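PDB 6CSJ: glycerol dehydrogenase, which probably catalyses NAD-dependent oxidation of glycerol and related polyols, and as an engineered double mutant has acquired D-lactate dehydrogenase activity. Local coordinates for residues 86-91 / 109-114; 6-11 / 237-242; 271-276 / 304-309. The protein carries 2 engineered substitutions. All coordinates share one frame; numbering follows the deposited sequence.

Interaction 1 of 3, residues 86-91 / 109-114; sequences DVVVGI and IPVIVA
Val88 and Val111 lie side by side on one face of a parallel sheet. Val88 CG1 meets Val111 CG2 at 3.8 Å. Val88 CG1 sits between its own backbone N and carbonyl carbon (chi1 51°), and this turns the methyl to the neighbouring strand. Ile109 continues the apolar row, with its CD1 4.0 Å from Val88 CB. Helix 94-106 packs on this face, where Ala100 and Val103 touch Val88 and Leu97 touches Val113.

The opposite face carries Val89 beside Ile112 and Ile91 beside Ala114. Val89 CG2 is 4.0 Å from Ile112 CB. Ile91 CG1 is 4.2 Å from Ala114 CB. Thr25 and Leu28 of helix 21-28 pack against this second face.

Between the two apolar layers run the backbones, and the two strand directions differ by 12°. Val88 N donates to Pro110 O, and Val88 O receives Ile112 N at 2.8 Å. Gly90 N donates to Ile112 O, and Gly90 O receives Ala114 N at 2.8 Å. Ile112 O also takes a CA-H...O contact from Val89 CA at 3.2 Å.

The polar edge is at Asp86. Its backbone O rests against Pro110 CD at 3.5 Å, while its CB points away from 109-114. The carboxylate turns to the link just before strand 32-36, where OD1 accepts from Lys31 N and OD2 from Lys30 N.

The two strands and helix 94-106 form a right-handed beta-alpha-beta unit of the nucleotide-binding domain. The strand 87-92 runs into a glycine-rich turn, which in this family probably contacts the NAD phosphates. The chemistry is that of a core strand pair: Val88 and Gly90 pair with 109-114, while Val87, Val89 and Ile91 pair with strand 32-36 on the other side, and aliphatic groups fill both faces.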
loop_
_atom_site.group_PDB
_atom_site.type_symbol
_atom_site.label_atom_id
_atom_site.label_comp_id
_atom_site.label_asym_id
_atom_site.label_seq_id
_atom_site.Cartn_x
_atom_site.Cartn_y
_atom_site.Cartn_z
ATOM N N ASP A 86 5.175 19.555 18.129
ATOM C CA ASP A 86 5.682 18.311 18.758
ATOM C C ASP A 86 4.922 17.031 18.310
ATOM O O ASP A 86 5.060 15.972 18.929
ATOM C CB ASP A 86 5.671 18.459 20.290
ATOM C CG ASP A 86 4.277 18.704 20.850
ATOM O OD1 ASP A 86 3.310 18.852 20.059
ATOM O OD2 ASP A 86 4.144 18.759 22.089
ATOM N N VAL A 87 4.117 17.152 17.252
ATOM C CA VAL A 87 3.502 15.997 16.575
ATOM C C VAL A 87 3.150 16.401 15.139
ATOM O O VAL A 87 2.684 17.517 14.895
ATOM C CB VAL A 87 2.263 15.444 17.345
ATOM C CG1 VAL A 87 1.208 16.519 17.575
ATOM C CG2 VAL A 87 1.648 14.253 16.625
ATOM N N VAL A 88 3.399 15.504 14.186
ATOM C CA VAL A 88 3.141 15.792 12.771
ATOM C C VAL A 88 2.024 14.885 12.248
ATOM O O VAL A 88 1.939 13.714 12.614
ATOM C CB VAL A 88 4.433 15.703 11.906
ATOM C CG1 VAL A 88 5.178 14.392 12.135
ATOM C CG2 VAL A 88 4.119 15.904 10.423
ATOM N N VAL A 89 1.163 15.448 11.407
ATOM C CA VAL A 89 0.044 14.730 10.824
ATOM C C VAL A 89 0.122 14.886 9.316
ATOM O O VAL A 89 0.351 15.991 8.820
ATOM C CB VAL A 89 -1.318 15.268 11.324
ATOM C CG1 VAL A 89 -2.468 14.445 10.743
ATOM C CG2 VAL A 89 -1.361 15.284 12.850
ATOM N N GLY A 90 -0.068 13.775 8.602
ATOM C CA GLY A 90 -0.223 13.780 7.148
ATOM C C GLY A 90 -1.616 13.299 6.813
ATOM O O GLY A 90 -2.083 12.322 7.391
ATOM N N ILE A 91 -2.285 13.995 5.894
ATOM C CA ILE A 91 -3.638 13.659 5.467
ATOM C C ILE A 91 -3.664 13.677 3.946
ATOM O O ILE A 91 -3.397 14.705 3.331
ATOM C CB ILE A 91 -4.697 14.653 6.031
ATOM C CG1 ILE A 91 -4.509 14.866 7.548
ATOM C CG2 ILE A 91 -6.117 14.150 5.747
ATOM C CD1 ILE A 91 -5.472 15.859 8.167
ATOM N N ILE A 109 9.788 13.717 16.189
ATOM C CA ILE A 109 8.462 13.857 16.811
ATOM C C ILE A 109 7.529 12.734 16.319
ATOM O O ILE A 109 7.712 12.226 15.196
ATOM C CB ILE A 109 7.838 15.250 16.537
ATOM C CG1 ILE A 109 7.763 15.558 15.033
ATOM C CG2 ILE A 109 8.637 16.334 17.278
ATOM C CD1 ILE A 109 7.055 16.853 14.706
ATOM N N PRO A 110 6.540 12.328 17.147
ATOM C CA PRO A 110 5.601 11.276 16.720
ATOM C C PRO A 110 4.770 11.689 15.497
ATOM O O PRO A 110 4.645 12.882 15.207
ATOM C CB PRO A 110 4.723 11.043 17.947
ATOM C CG PRO A 110 4.902 12.262 18.804
ATOM C CD PRO A 110 6.293 12.747 18.540
ATOM N N VAL A 111 4.237 10.693 14.786
ATOM C CA VAL A 111 3.572 10.891 13.498
ATOM C C VAL A 111 2.174 10.270 13.491
ATOM O O VAL A 111 1.960 9.192 14.060
ATOM C CB VAL A 111 4.390 10.232 12.366
ATOM C CG1 VAL A 111 3.727 10.499 11.024
ATOM C CG2 VAL A 111 5.829 10.687 12.403
ATOM N N ILE A 112 1.238 10.962 12.838
ATOM C CA ILE A 112 -0.096 10.450 12.545
ATOM C C ILE A 112 -0.266 10.490 11.035
ATOM O O ILE A 112 -0.095 11.536 10.419
ATOM C CB ILE A 112 -1.210 11.274 13.226
ATOM C CG1 ILE A 112 -1.017 11.249 14.753
ATOM C CG2 ILE A 112 -2.598 10.747 12.845
ATOM C CD1 ILE A 112 -2.124 11.917 15.553
ATOM N N VAL A 113 -0.599 9.346 10.441
ATOM C CA VAL A 113 -0.925 9.283 9.020
ATOM C C VAL A 113 -2.407 8.987 8.905
ATOM O O VAL A 113 -2.930 8.117 9.601
ATOM C CB VAL A 113 -0.046 8.274 8.230
ATOM C CG1 VAL A 113 1.418 8.697 8.301
ATOM C CG2 VAL A 113 -0.185 6.847 8.732
ATOM N N ALA A 114 -3.080 9.756 8.051
ATOM C CA ALA A 114 -4.514 9.667 7.861
ATOM C C ALA A 114 -4.809 9.613 6.366
ATOM O O ALA A 114 -5.056 10.643 5.753
ATOM C CB ALA A 114 -5.205 10.853 8.524
#

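Interaction 2 of 3, residues 6-11 / 237-242; sequences TSPSKF and NTYLSG
Phe11 and Tyr239 bring their CA atoms to within 7.3 Å of each other across this contact. Segment 6-11 is a loop that enters the edge strand 10-14 of the parallel sheet. Segment 237-242 belongs to helix 228-248, which has a wider pi-type turn at 237-240. No backbone hydrogen bond joins the two segments, and side chains make the contact.

Phe11 and Tyr239 both point toward the opposite segment. Tyr239 CB stands directly over the centre of the Phe11 ring, 3.8 Å from the centroid, in a CH-pi contact. The two rings are turned 44° against each other, neither stacked nor edge-to-face. Tyr239 CG is anti to the backbone N (chi1 -168°), which carries the ring alongside Phe11 towards Ser7. On the way Tyr239 CD1 comes to 3.5 Å from Phe11 CB. Pro8 CD adds a looser contact, 4.3 Å from Tyr239 CE1. Thr238 CG2 reaches Phe11 CE2 at 3.9 Å, the two side chains crossing at about a right angle. Thr238 OG1 turns back into its own helix to Ile234 O. Met152 of strand 149-153 touches both Phe11 and Thr238.

The polar end of the tyrosine is also held. Tyr239 OH donates to Ser7 OG at 3.0 Å, and Ser7 OG lies at the ring edge. Ser7 OG in turn donates to Pro8 O at 2.7 Å, in the carbonyl plane and on a lone pair.

The contact joins the sheet of the nucleotide-binding domain to the helical domain. Its chemistry is mixed. Tyr239 is gripped by ring packing at its base and by one hydrogen bond at its tip, and the Ser7 hydroxyl relays that bond to a carbonyl. The tip bond would oppose a side-chain swing, and CD1 on Phe11 CB probably resists ring turning.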
loop_
_atom_site.group_PDB
_atom_site.type_symbol
_atom_site.label_atom_id
_atom_site.label_comp_id
_atom_site.label_asym_id
_atom_site.label_seq_id
_atom_site.Cartn_x
_atom_site.Cartn_y
_atom_site.Cartn_z
ATOM N N THR A 6 6.476 -5.807 13.551
ATOM C CA THR A 6 6.404 -4.380 13.802
ATOM C C THR A 6 5.009 -3.868 13.469
ATOM O O THR A 6 4.291 -4.472 12.673
ATOM C CB THR A 6 7.426 -3.599 12.966
ATOM O OG1 THR A 6 7.047 -3.645 11.591
ATOM C CG2 THR A 6 8.813 -4.173 13.131
ATOM N N SER A 7 4.652 -2.736 14.072
ATOM C CA SER A 7 3.309 -2.186 13.938
ATOM C C SER A 7 3.286 -0.692 14.244
ATOM O O SER A 7 4.131 -0.192 15.005
ATOM C CB SER A 7 2.374 -2.928 14.913
ATOM O OG SER A 7 1.061 -2.394 14.943
ATOM N N PRO A 8 2.301 0.028 13.669
ATOM C CA PRO A 8 1.933 1.308 14.267
ATOM C C PRO A 8 1.551 1.103 15.716
ATOM O O PRO A 8 1.117 0.021 16.087
ATOM C CB PRO A 8 0.709 1.751 13.460
ATOM C CG PRO A 8 0.775 0.980 12.193
ATOM C CD PRO A 8 1.464 -0.307 12.505
ATOM N N SER A 9 1.747 2.121 16.541
ATOM C CA SER A 9 1.397 2.025 17.953
ATOM C C SER A 9 -0.123 1.923 18.127
ATOM O O SER A 9 -0.592 1.241 19.033
ATOM C CB SER A 9 1.955 3.199 18.744
ATOM O OG SER A 9 1.766 2.958 20.130
ATOM N N LYS A 10 -0.871 2.602 17.258
ATOM C CA LYS A 10 -2.324 2.503 17.223
ATOM C C LYS A 10 -2.814 2.557 15.781
ATOM O O LYS A 10 -2.311 3.354 14.985
ATOM C CB LYS A 10 -2.985 3.640 18.008
ATOM C CG LYS A 10 -2.513 3.809 19.444
ATOM C CD LYS A 10 -3.478 4.674 20.237
ATOM C CE LYS A 10 -2.870 5.168 21.542
ATOM N NZ LYS A 10 -2.384 4.112 22.468
ATOM N N PHE A 11 -3.782 1.697 15.455
ATOM C CA PHE A 11 -4.491 1.766 14.182
ATOM C C PHE A 11 -5.965 1.985 14.520
ATOM O O PHE A 11 -6.563 1.186 15.245
ATOM C CB PHE A 11 -4.260 0.510 13.324
ATOM C CG PHE A 11 -5.202 0.392 12.161
ATOM C CD1 PHE A 11 -6.395 -0.281 12.310
ATOM C CD2 PHE A 11 -4.911 0.965 10.923
ATOM C CE1 PHE A 11 -7.306 -0.372 11.259
ATOM C CE2 PHE A 11 -5.782 0.847 9.862
ATOM C CZ PHE A 11 -6.988 0.185 10.027
ATOM N N ASN A 237 -7.095 -3.999 3.593
ATOM C CA ASN A 237 -6.228 -3.243 2.686
ATOM C C ASN A 237 -5.104 -2.483 3.388
ATOM O O ASN A 237 -4.077 -2.209 2.768
ATOM C CB ASN A 237 -7.042 -2.238 1.865
ATOM C CG ASN A 237 -7.877 -2.896 0.777
ATOM O OD1 ASN A 237 -7.982 -4.123 0.709
ATOM N ND2 ASN A 237 -8.485 -2.073 -0.084
ATOM N N THR A 238 -5.295 -2.138 4.661
ATOM C CA THR A 238 -4.381 -1.247 5.369
ATOM C C THR A 238 -3.636 -1.952 6.505
ATOM O O THR A 238 -2.422 -2.134 6.431
ATOM C CB THR A 238 -5.137 -0.013 5.887
ATOM O OG1 THR A 238 -5.938 0.524 4.826
ATOM C CG2 THR A 238 -4.161 1.062 6.356
ATOM N N TYR A 239 -4.333 -2.361 7.552
ATOM C CA TYR A 239 -3.633 -2.967 8.680
ATOM C C TYR A 239 -3.170 -4.386 8.355
ATOM O O TYR A 239 -1.982 -4.669 8.416
ATOM C CB TYR A 239 -4.480 -2.968 9.947
ATOM C CG TYR A 239 -3.679 -3.322 11.182
ATOM C CD1 TYR A 239 -2.891 -2.362 11.802
ATOM C CD2 TYR A 239 -3.685 -4.604 11.724
ATOM C CE1 TYR A 239 -2.115 -2.652 12.908
ATOM C CE2 TYR A 239 -2.920 -4.898 12.866
ATOM C CZ TYR A 239 -2.134 -3.906 13.442
ATOM O OH TYR A 239 -1.357 -4.140 14.551
ATOM N N LEU A 240 -4.110 -5.255 7.993
ATOM C CA LEU A 240 -3.815 -6.677 7.785
ATOM C C LEU A 240 -2.748 -6.877 6.708
ATOM O O LEU A 240 -1.772 -7.608 6.922
ATOM C CB LEU A 240 -5.069 -7.459 7.384
ATOM C CG LEU A 240 -6.309 -7.423 8.274
ATOM C CD1 LEU A 240 -7.385 -8.356 7.725
ATOM C CD2 LEU A 240 -5.949 -7.779 9.710
ATOM N N SER A 241 -2.953 -6.233 5.558
ATOM C CA SER A 241 -2.003 -6.291 4.452
ATOM C C SER A 241 -0.682 -5.568 4.778
ATOM O O SER A 241 0.380 -6.000 4.333
ATOM C CB SER A 241 -2.616 -5.670 3.195
ATOM O OG SER A 241 -1.714 -5.718 2.108
ATOM N N GLY A 242 -0.763 -4.461 5.523
ATOM C CA GLY A 242 0.411 -3.710 5.945
ATOM C C GLY A 242 1.340 -4.484 6.863
ATOM O O GLY A 242 2.540 -4.587 6.590
#

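Interaction 3 of 3, residues 271-276 / 304-309; sequences HGEKVA and GLPVTL
Pro306 packs on Glu273 in a buried helix-to-loop contact within the helical domain. The helix is 271-285, met at its first two turns. The loop follows helix 290-303 and leads towards helix 319-329. Gly304, with positive phi, ends the helical run just before it.

No hydrogen bond crosses the contact. The Pro306 ring lies against the backbone and base of Glu273. Pro306 CD is 4.0 Å from Glu273 CB. Pro306 CG also comes close to Glu273 O, though the exact length is doubtful at this resolution. Leu305 flanks the proline, with CD2 4.3 Å from Glu273 CA and CB 4.2 Å from Ala276 CB. An alanine in place of Pro306 would lose the ring carbons CG and CD and would probably open a gap beside Glu273.

The carboxylate of Glu273 works away from the loop. OE1 accepts from Tyr270 N at the helix start, and OE2 makes a salt bridge to Arg163 of helix 162-173. Glu273 CG is anti to its carbonyl carbon (chi1 -67°) and the chain then runs extended, taking the acid to those partners.

The contact seats the link between helices 290-303 and 319-329 on helix 271-285, inside the helical domain of the iron-containing alcohol dehydrogenase fold.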
loop_
_atom_site.group_PDB
_atom_site.type_symbol
_atom_site.label_atom_id
_atom_site.label_comp_id
_atom_site.label_asym_id
_atom_site.label_seq_id
_atom_site.Cartn_x
_atom_site.Cartn_y
_atom_site.Cartn_z
ATOM N N HIS A 271 -0.728 0.905 -8.490
ATOM C CA HIS A 271 0.176 -0.028 -7.816
ATOM C C HIS A 271 -0.477 -1.394 -7.600
ATOM O O HIS A 271 0.024 -2.407 -8.070
ATOM C CB HIS A 271 0.641 0.602 -6.491
ATOM C CG HIS A 271 1.713 -0.161 -5.772
ATOM N ND1 HIS A 271 3.048 0.190 -5.834
ATOM C CD2 HIS A 271 1.639 -1.220 -4.925
ATOM C CE1 HIS A 271 3.752 -0.639 -5.082
ATOM N NE2 HIS A 271 2.922 -1.501 -4.522
ATOM N N GLY A 272 -1.620 -1.412 -6.933
ATOM C CA GLY A 272 -2.281 -2.668 -6.557
ATOM C C GLY A 272 -2.884 -3.450 -7.715
ATOM O O GLY A 272 -2.999 -4.681 -7.652
ATOM N N GLU A 273 -3.267 -2.739 -8.770
ATOM C CA GLU A 273 -3.737 -3.368 -10.004
ATOM C C GLU A 273 -2.619 -4.200 -10.634
ATOM O O GLU A 273 -2.835 -5.341 -11.039
ATOM C CB GLU A 273 -4.255 -2.312 -10.989
ATOM C CG GLU A 273 -5.521 -1.607 -10.498
ATOM C CD GLU A 273 -5.947 -0.418 -11.350
ATOM O OE1 GLU A 273 -5.089 0.227 -11.997
ATOM O OE2 GLU A 273 -7.160 -0.112 -11.346
ATOM N N LYS A 274 -1.413 -3.639 -10.682
ATOM C CA LYS A 274 -0.253 -4.368 -11.188
ATOM C C LYS A 274 0.191 -5.489 -10.243
ATOM O O LYS A 274 0.620 -6.547 -10.712
ATOM C CB LYS A 274 0.902 -3.422 -11.506
ATOM C CG LYS A 274 0.627 -2.587 -12.757
ATOM C CD LYS A 274 1.718 -1.561 -13.055
ATOM C CE LYS A 274 1.842 -0.509 -11.964
ATOM N NZ LYS A 274 2.159 0.825 -12.535
ATOM N N VAL A 275 0.082 -5.264 -8.935
ATOM C CA VAL A 275 0.384 -6.305 -7.950
ATOM C C VAL A 275 -0.580 -7.493 -8.096
ATOM O O VAL A 275 -0.166 -8.640 -7.913
ATOM C CB VAL A 275 0.400 -5.741 -6.500
ATOM C CG1 VAL A 275 0.433 -6.843 -5.448
ATOM C CG2 VAL A 275 1.603 -4.834 -6.312
ATOM N N ALA A 276 -1.843 -7.230 -8.439
ATOM C CA ALA A 276 -2.817 -8.313 -8.669
ATOM C C ALA A 276 -2.350 -9.268 -9.764
ATOM O O ALA A 276 -2.431 -10.486 -9.599
ATOM C CB ALA A 276 -4.184 -7.753 -9.029
ATOM N N GLY A 304 -12.972 -6.412 -10.921
ATOM C CA GLY A 304 -12.390 -5.592 -11.995
ATOM C C GLY A 304 -10.887 -5.392 -11.898
ATOM O O GLY A 304 -10.370 -4.403 -12.395
ATOM N N LEU A 305 -10.188 -6.340 -11.271
ATOM C CA LEU A 305 -8.728 -6.340 -11.228
ATOM C C LEU A 305 -8.180 -7.027 -12.492
ATOM O O LEU A 305 -8.812 -7.936 -13.024
ATOM C CB LEU A 305 -8.233 -7.069 -9.969
ATOM C CG LEU A 305 -8.374 -6.288 -8.661
ATOM C CD1 LEU A 305 -8.059 -7.186 -7.476
ATOM C CD2 LEU A 305 -7.485 -5.051 -8.647
ATOM N N PRO A 306 -7.000 -6.603 -12.973
ATOM C CA PRO A 306 -6.427 -7.205 -14.183
ATOM C C PRO A 306 -5.883 -8.628 -13.972
ATOM O O PRO A 306 -5.262 -8.908 -12.943
ATOM C CB PRO A 306 -5.295 -6.233 -14.542
ATOM C CG PRO A 306 -4.898 -5.634 -13.246
ATOM C CD PRO A 306 -6.161 -5.500 -12.464
ATOM N N VAL A 307 -6.150 -9.514 -14.938
ATOM C CA VAL A 307 -5.580 -10.878 -14.974
ATOM C C VAL A 307 -4.809 -11.192 -16.279
ATOM O O VAL A 307 -4.442 -12.337 -16.520
ATOM C CB VAL A 307 -6.663 -11.954 -14.735
ATOM C CG1 VAL A 307 -7.305 -11.760 -13.377
ATOM C CG2 VAL A 307 -7.727 -11.954 -15.842
ATOM N N THR A 308 -4.569 -10.180 -17.110
ATOM C CA THR A 308 -3.741 -10.314 -18.302
ATOM C C THR A 308 -2.877 -9.062 -18.459
ATOM O O THR A 308 -3.125 -8.038 -17.816
ATOM C CB THR A 308 -4.597 -10.482 -19.574
ATOM O OG1 THR A 308 -5.324 -9.273 -19.835
ATOM C CG2 THR A 308 -5.566 -11.631 -19.438
ATOM N N LEU A 309 -1.875 -9.164 -19.326
ATOM C CA LEU A 309 -1.084 -8.005 -19.745
ATOM C C LEU A 309 -1.942 -7.005 -20.515
ATOM O O LEU A 309 -1.759 -5.799 -20.373
ATOM C CB LEU A 309 0.128 -8.448 -20.574
ATOM C CG LEU A 309 1.185 -9.200 -19.766
ATOM C CD1 LEU A 309 2.176 -9.879 -20.704
ATOM C CD2 LEU A 309 1.904 -8.270 -18.790
#

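Overall arrangement
Interaction 1 lies within the parallel sheet of the nucleotide-binding domain, and interaction 3 lies within the helical domain. Interaction 2 joins the two domains, packing strand 10-14 of that sheet against helix 228-248. Centres of interactions 1 and 2 are about 15 Å apart, those of 2 and 3 about 23 Å, and those of 1 and 3 about 31 Å. None of the three touches another. Along the chain, interaction 1 is nested inside the long loop closed by interaction 2, and interaction 3 follows both. A helix of the helical domain packs against the first strand of the chain, consistent with the two-domain build of this family, whose active site lies in the cleft between domains.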